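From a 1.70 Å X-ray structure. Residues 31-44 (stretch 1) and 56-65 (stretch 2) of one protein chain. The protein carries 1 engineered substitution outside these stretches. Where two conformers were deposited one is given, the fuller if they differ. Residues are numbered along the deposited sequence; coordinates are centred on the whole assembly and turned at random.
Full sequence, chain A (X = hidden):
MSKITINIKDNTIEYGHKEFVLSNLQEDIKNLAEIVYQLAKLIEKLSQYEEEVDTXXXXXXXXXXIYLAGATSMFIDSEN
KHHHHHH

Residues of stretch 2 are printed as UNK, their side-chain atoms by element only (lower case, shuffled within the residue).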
# COMPACT_ATOMS: atom_id res chain seq x y z
N ASN A 31 0.83 -15.22 -4.75
CA ASN A 31 -0.62 -15.22 -4.55
C ASN A 31 -1.05 -15.95 -3.28
O ASN A 31 -1.92 -15.48 -2.53
CB ASN A 31 -1.33 -15.83 -5.75
CG ASN A 31 -1.23 -14.98 -7.00
OD1 ASN A 31 -0.92 -13.79 -6.94
ND2 ASN A 31 -1.50 -15.60 -8.16
N LEU A 32 -0.44 -17.11 -3.04
CA LEU A 32 -0.76 -17.89 -1.86
C LEU A 32 -0.32 -17.16 -0.58
O LEU A 32 -1.03 -17.19 0.43
CB LEU A 32 -0.12 -19.28 -1.93
CG LEU A 32 -0.72 -20.25 -2.96
CD1 LEU A 32 0.21 -21.44 -3.16
CD2 LEU A 32 -2.08 -20.71 -2.55
N ALA A 33 0.83 -16.49 -0.60
CA ALA A 33 1.27 -15.74 0.57
C ALA A 33 0.29 -14.61 0.89
O ALA A 33 -0.01 -14.34 2.06
CB ALA A 33 2.71 -15.18 0.39
N GLU A 34 -0.17 -13.93 -0.15
CA GLU A 34 -1.13 -12.85 -0.00
C GLU A 34 -2.45 -13.37 0.58
O GLU A 34 -3.04 -12.73 1.45
CB GLU A 34 -1.35 -12.20 -1.36
CG GLU A 34 -2.18 -10.96 -1.34
CD GLU A 34 -2.24 -10.30 -2.70
OE1 GLU A 34 -2.27 -11.02 -3.72
OE2 GLU A 34 -2.26 -9.05 -2.74
N ILE A 35 -2.91 -14.53 0.09
CA ILE A 35 -4.14 -15.14 0.60
C ILE A 35 -4.01 -15.48 2.08
O ILE A 35 -4.90 -15.20 2.88
CB ILE A 35 -4.55 -16.37 -0.25
CG1 ILE A 35 -5.10 -15.91 -1.60
CG2 ILE A 35 -5.57 -17.25 0.49
CD1 ILE A 35 -5.08 -16.98 -2.68
N VAL A 36 -2.89 -16.09 2.46
CA VAL A 36 -2.64 -16.43 3.85
C VAL A 36 -2.63 -15.17 4.72
O VAL A 36 -3.26 -15.14 5.78
CB VAL A 36 -1.33 -17.24 3.99
CG1 VAL A 36 -0.93 -17.42 5.44
CG2 VAL A 36 -1.50 -18.62 3.31
N TYR A 37 -1.93 -14.13 4.28
CA TYR A 37 -1.89 -12.87 5.01
C TYR A 37 -3.31 -12.30 5.18
O TYR A 37 -3.70 -11.88 6.28
CB TYR A 37 -1.00 -11.85 4.30
CG TYR A 37 -0.96 -10.54 5.02
CD1 TYR A 37 -0.04 -10.32 6.04
CD2 TYR A 37 -1.87 -9.53 4.73
CE1 TYR A 37 -0.02 -9.12 6.72
CE2 TYR A 37 -1.85 -8.33 5.42
CZ TYR A 37 -0.92 -8.13 6.41
OH TYR A 37 -0.89 -6.95 7.11
N GLN A 38 -4.04 -12.26 4.08
CA GLN A 38 -5.40 -11.70 4.10
C GLN A 38 -6.34 -12.49 5.02
O GLN A 38 -7.15 -11.90 5.74
CB GLN A 38 -5.96 -11.62 2.68
CG GLN A 38 -5.32 -10.50 1.89
CD GLN A 38 -5.95 -10.24 0.53
OE1 GLN A 38 -7.16 -10.40 0.33
NE2 GLN A 38 -5.12 -9.77 -0.40
N LEU A 39 -6.23 -13.82 5.01
CA LEU A 39 -7.04 -14.65 5.91
C LEU A 39 -6.71 -14.37 7.36
O LEU A 39 -7.61 -14.19 8.21
CB LEU A 39 -6.87 -16.16 5.60
CG LEU A 39 -7.78 -16.66 4.48
CD1 LEU A 39 -7.21 -17.92 3.83
CD2 LEU A 39 -9.18 -16.93 5.02
N ALA A 40 -5.42 -14.29 7.66
CA ALA A 40 -5.00 -14.02 9.02
C ALA A 40 -5.50 -12.66 9.50
O ALA A 40 -5.96 -12.52 10.63
CB ALA A 40 -3.47 -14.11 9.13
N LYS A 41 -5.41 -11.65 8.64
CA LYS A 41 -5.86 -10.31 9.00
C LYS A 41 -7.37 -10.24 9.17
O LYS A 41 -7.86 -9.51 10.02
CB LYS A 41 -5.43 -9.28 7.95
CG LYS A 41 -5.68 -7.85 8.41
CD LYS A 41 -4.71 -6.86 7.74
CE LYS A 41 -4.35 -5.71 8.67
NZ LYS A 41 -3.53 -6.16 9.83
N LEU A 42 -8.09 -10.98 8.34
CA LEU A 42 -9.55 -11.03 8.43
C LEU A 42 -9.99 -11.67 9.75
O LEU A 42 -10.91 -11.20 10.40
CB LEU A 42 -10.13 -11.81 7.25
CG LEU A 42 -11.64 -12.05 7.29
CD1 LEU A 42 -12.44 -10.74 7.32
CD2 LEU A 42 -12.03 -12.91 6.10
N ILE A 43 -9.33 -12.76 10.12
CA ILE A 43 -9.62 -13.42 11.40
C ILE A 43 -9.39 -12.44 12.55
O ILE A 43 -10.22 -12.33 13.46
CB ILE A 43 -8.81 -14.71 11.55
CG1 ILE A 43 -9.31 -15.76 10.57
CG2 ILE A 43 -8.89 -15.22 12.99
CD1 ILE A 43 -8.40 -16.97 10.46
N GLU A 44 -8.29 -11.70 12.49
CA GLU A 44 -7.97 -10.71 13.51
C GLU A 44 -9.07 -9.66 13.65
O GLU A 44 -9.49 -9.32 14.76
CB GLU A 44 -6.65 -10.02 13.17
CG GLU A 44 -6.20 -9.06 14.26
CD GLU A 44 -4.99 -8.22 13.87
OE1 GLU A 44 -4.47 -8.37 12.75
OE2 GLU A 44 -4.59 -7.39 14.69
N UNK A 56 -14.22 -22.49 9.51
CA UNK A 56 -13.88 -22.54 8.09
C UNK A 56 -12.74 -21.59 7.74
O UNK A 56 -11.91 -21.92 6.90
o UNK A 56 -13.19 -23.93 4.96
c UNK A 56 -15.09 -22.21 7.21
c UNK A 56 -14.84 -22.37 5.72
o UNK A 56 -15.19 -24.72 5.45
c UNK A 56 -14.37 -23.77 5.35
N UNK A 57 -12.71 -20.40 8.36
CA UNK A 57 -11.63 -19.44 8.10
C UNK A 57 -10.28 -19.96 8.57
O UNK A 57 -9.28 -19.80 7.86
c UNK A 57 -13.08 -17.27 8.03
c UNK A 57 -11.93 -18.06 8.69
c UNK A 57 -12.86 -17.11 6.54
c UNK A 57 -13.20 -15.90 8.68
N UNK A 58 -10.23 -20.57 9.75
CA UNK A 58 -8.99 -21.17 10.27
C UNK A 58 -8.52 -22.35 9.40
O UNK A 58 -7.31 -22.53 9.17
c UNK A 58 -8.26 -19.94 13.38
c UNK A 58 -10.81 -19.05 13.98
o UNK A 58 -9.92 -17.46 15.52
c UNK A 58 -9.72 -18.48 14.60
c UNK A 58 -8.45 -18.91 14.31
c UNK A 58 -10.61 -20.07 13.06
c UNK A 58 -9.13 -21.63 11.72
c UNK A 58 -9.33 -20.52 12.73
N UNK A 59 -9.49 -23.14 8.94
CA UNK A 59 -9.23 -24.26 8.03
C UNK A 59 -8.63 -23.78 6.70
O UNK A 59 -7.62 -24.31 6.26
o UNK A 59 -10.11 -26.33 9.77
c UNK A 59 -10.94 -25.88 8.99
n UNK A 59 -12.25 -26.08 9.13
c UNK A 59 -10.51 -25.07 7.78
N UNK A 60 -9.25 -22.75 6.10
CA UNK A 60 -8.73 -22.16 4.85
C UNK A 60 -7.32 -21.63 5.04
O UNK A 60 -6.45 -21.80 4.18
c UNK A 60 -10.75 -22.00 2.35
c UNK A 60 -10.96 -21.32 3.69
c UNK A 60 -11.73 -20.02 3.53
c UNK A 60 -9.62 -21.01 4.37
N UNK A 61 -7.12 -20.92 6.14
CA UNK A 61 -5.82 -20.35 6.47
C UNK A 61 -4.74 -21.42 6.46
O UNK A 61 -3.67 -21.26 5.86
c UNK A 61 -3.96 -18.06 7.34
c UNK A 61 -4.76 -18.38 9.68
c UNK A 61 -5.88 -19.63 7.81
c UNK A 61 -4.57 -19.05 8.34
N UNK A 62 -5.02 -22.52 7.16
CA UNK A 62 -4.06 -23.61 7.25
C UNK A 62 -3.85 -24.28 5.90
O UNK A 62 -2.73 -24.55 5.51
n UNK A 62 -2.24 -25.68 8.57
c UNK A 62 -4.50 -24.63 8.28
c UNK A 62 -3.84 -27.14 8.28
c UNK A 62 -3.59 -25.81 8.37
c UNK A 62 -1.68 -26.88 8.59
n UNK A 62 -2.64 -27.78 8.43
N UNK A 63 -4.94 -24.55 5.20
CA UNK A 63 -4.90 -25.19 3.89
C UNK A 63 -3.97 -24.43 2.93
O UNK A 63 -3.07 -25.00 2.31
c UNK A 63 -7.96 -25.68 1.47
c UNK A 63 -6.49 -25.61 1.92
o UNK A 63 -8.19 -26.13 0.32
o UNK A 63 -8.87 -25.28 2.24
c UNK A 63 -6.33 -25.26 3.35
N UNK A 64 -4.21 -23.13 2.81
CA UNK A 64 -3.43 -22.31 1.88
C UNK A 64 -1.97 -22.18 2.32
O UNK A 64 -1.08 -22.15 1.49
c UNK A 64 -5.70 -21.05 -1.82
o UNK A 64 -7.84 -21.68 -2.58
c UNK A 64 -5.14 -21.12 0.53
c UNK A 64 -6.43 -21.59 0.80
c UNK A 64 -7.34 -21.77 -0.24
c UNK A 64 -4.12 -20.97 1.62
c UNK A 64 -6.96 -21.51 -1.55
c UNK A 64 -4.80 -20.88 -0.79
N UNK A 65 -1.71 -22.16 3.63
CA UNK A 65 -0.34 -22.17 4.13
C UNK A 65 0.37 -23.49 3.77
O UNK A 65 1.57 -23.50 3.47
c UNK A 65 -0.32 -21.94 5.65

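Position 56 carries three side-chain carbons, the third bearing two oxygens, and touches nothing on stretch 1. A carboxylate at the end of two methylenes is glutamate, E56, a charged residue suited to its partly exposed site. Position 57 has four carbons forked at the second, and its CA-to-CB bond points toward stretch 1. One branch ends 4.0 Å from L39 CD2 and the other 4.1 Å from L42 CD2. The fork identifies leucine, L57, whose one side chain fills space beside two leucines.

Position 58 has one carbon, then a six-carbon ring bearing an oxygen. Its CA-to-CB bond points away, yet the long side chain brings its end back to stretch 1: I43 CD1 sits over one face, 4.2 Å from the ring centroid, a CH-pi contact, and I43 CG2 comes within 3.5 Å of the ring's oxygen. This is tyrosine, Y58, long enough to make that return. Position 59 has two carbons, the second carrying one oxygen and one nitrogen, and stays clear of stretch 1. This amide is asparagine, N59, its polar group suited to a partly exposed site.

Position 60 again has four carbons forked at the second; its CA-to-CB bond points toward stretch 1, and its CB packs 4.0 Å from L39 CD1. It is leucine, L60, apolar as a buried site favours. Position 61 has the same fork. Its end comes nearer stretch 1 than its sideways CA-to-CB bond suggests, entering a hole formed by V36, L39, A40 and I43, and one branch approaches V36 CG1 to 3.6 Å. It is also leucine, L61, with chi1 t and chi2 p; that branch is CD1.

Position 62 has one carbon and a five-membered ring of three carbons and two nitrogens: histidine, H62. Its CA-to-CB bond points away from stretch 1, and both ring nitrogens are hydrogen-bonded elsewhere in the structure. Position 63, three carbons ending in two oxygens, makes no contact with stretch 1. It is glutamate, E63, whose charge suits a partly exposed site.

Position 64 combines one carbon with an oxygen-bearing six-carbon ring. The CA-to-CB bond points toward stretch 1; I35 CG2 lies over one face of the ring, 4.2 Å from its centroid, while L32 CD2 meets the edge, 3.2 Å from a ring carbon. This is tyrosine, Y64, its broad ring serving both neighbours; the edge carbon is CD1. Position 65 has a single carbon, its CB, 4.2 Å from V36 CG2, which comes 3.6 Å from the backbone N of position 65. It is alanine, A65, small and apolar at a buried site where V36 lies close to the backbone itself.

The two helices run nearly antiparallel, at 157°, their axes approaching to 9.0 Å. No hydrogen bond crosses between them. The contact instead works by apolar packing: L61 is the central knob, nearest in register to V36, while Y58 and Y64 offer ring faces to isoleucines.

Stretch 2 (56-65) ELYNLLHEYA
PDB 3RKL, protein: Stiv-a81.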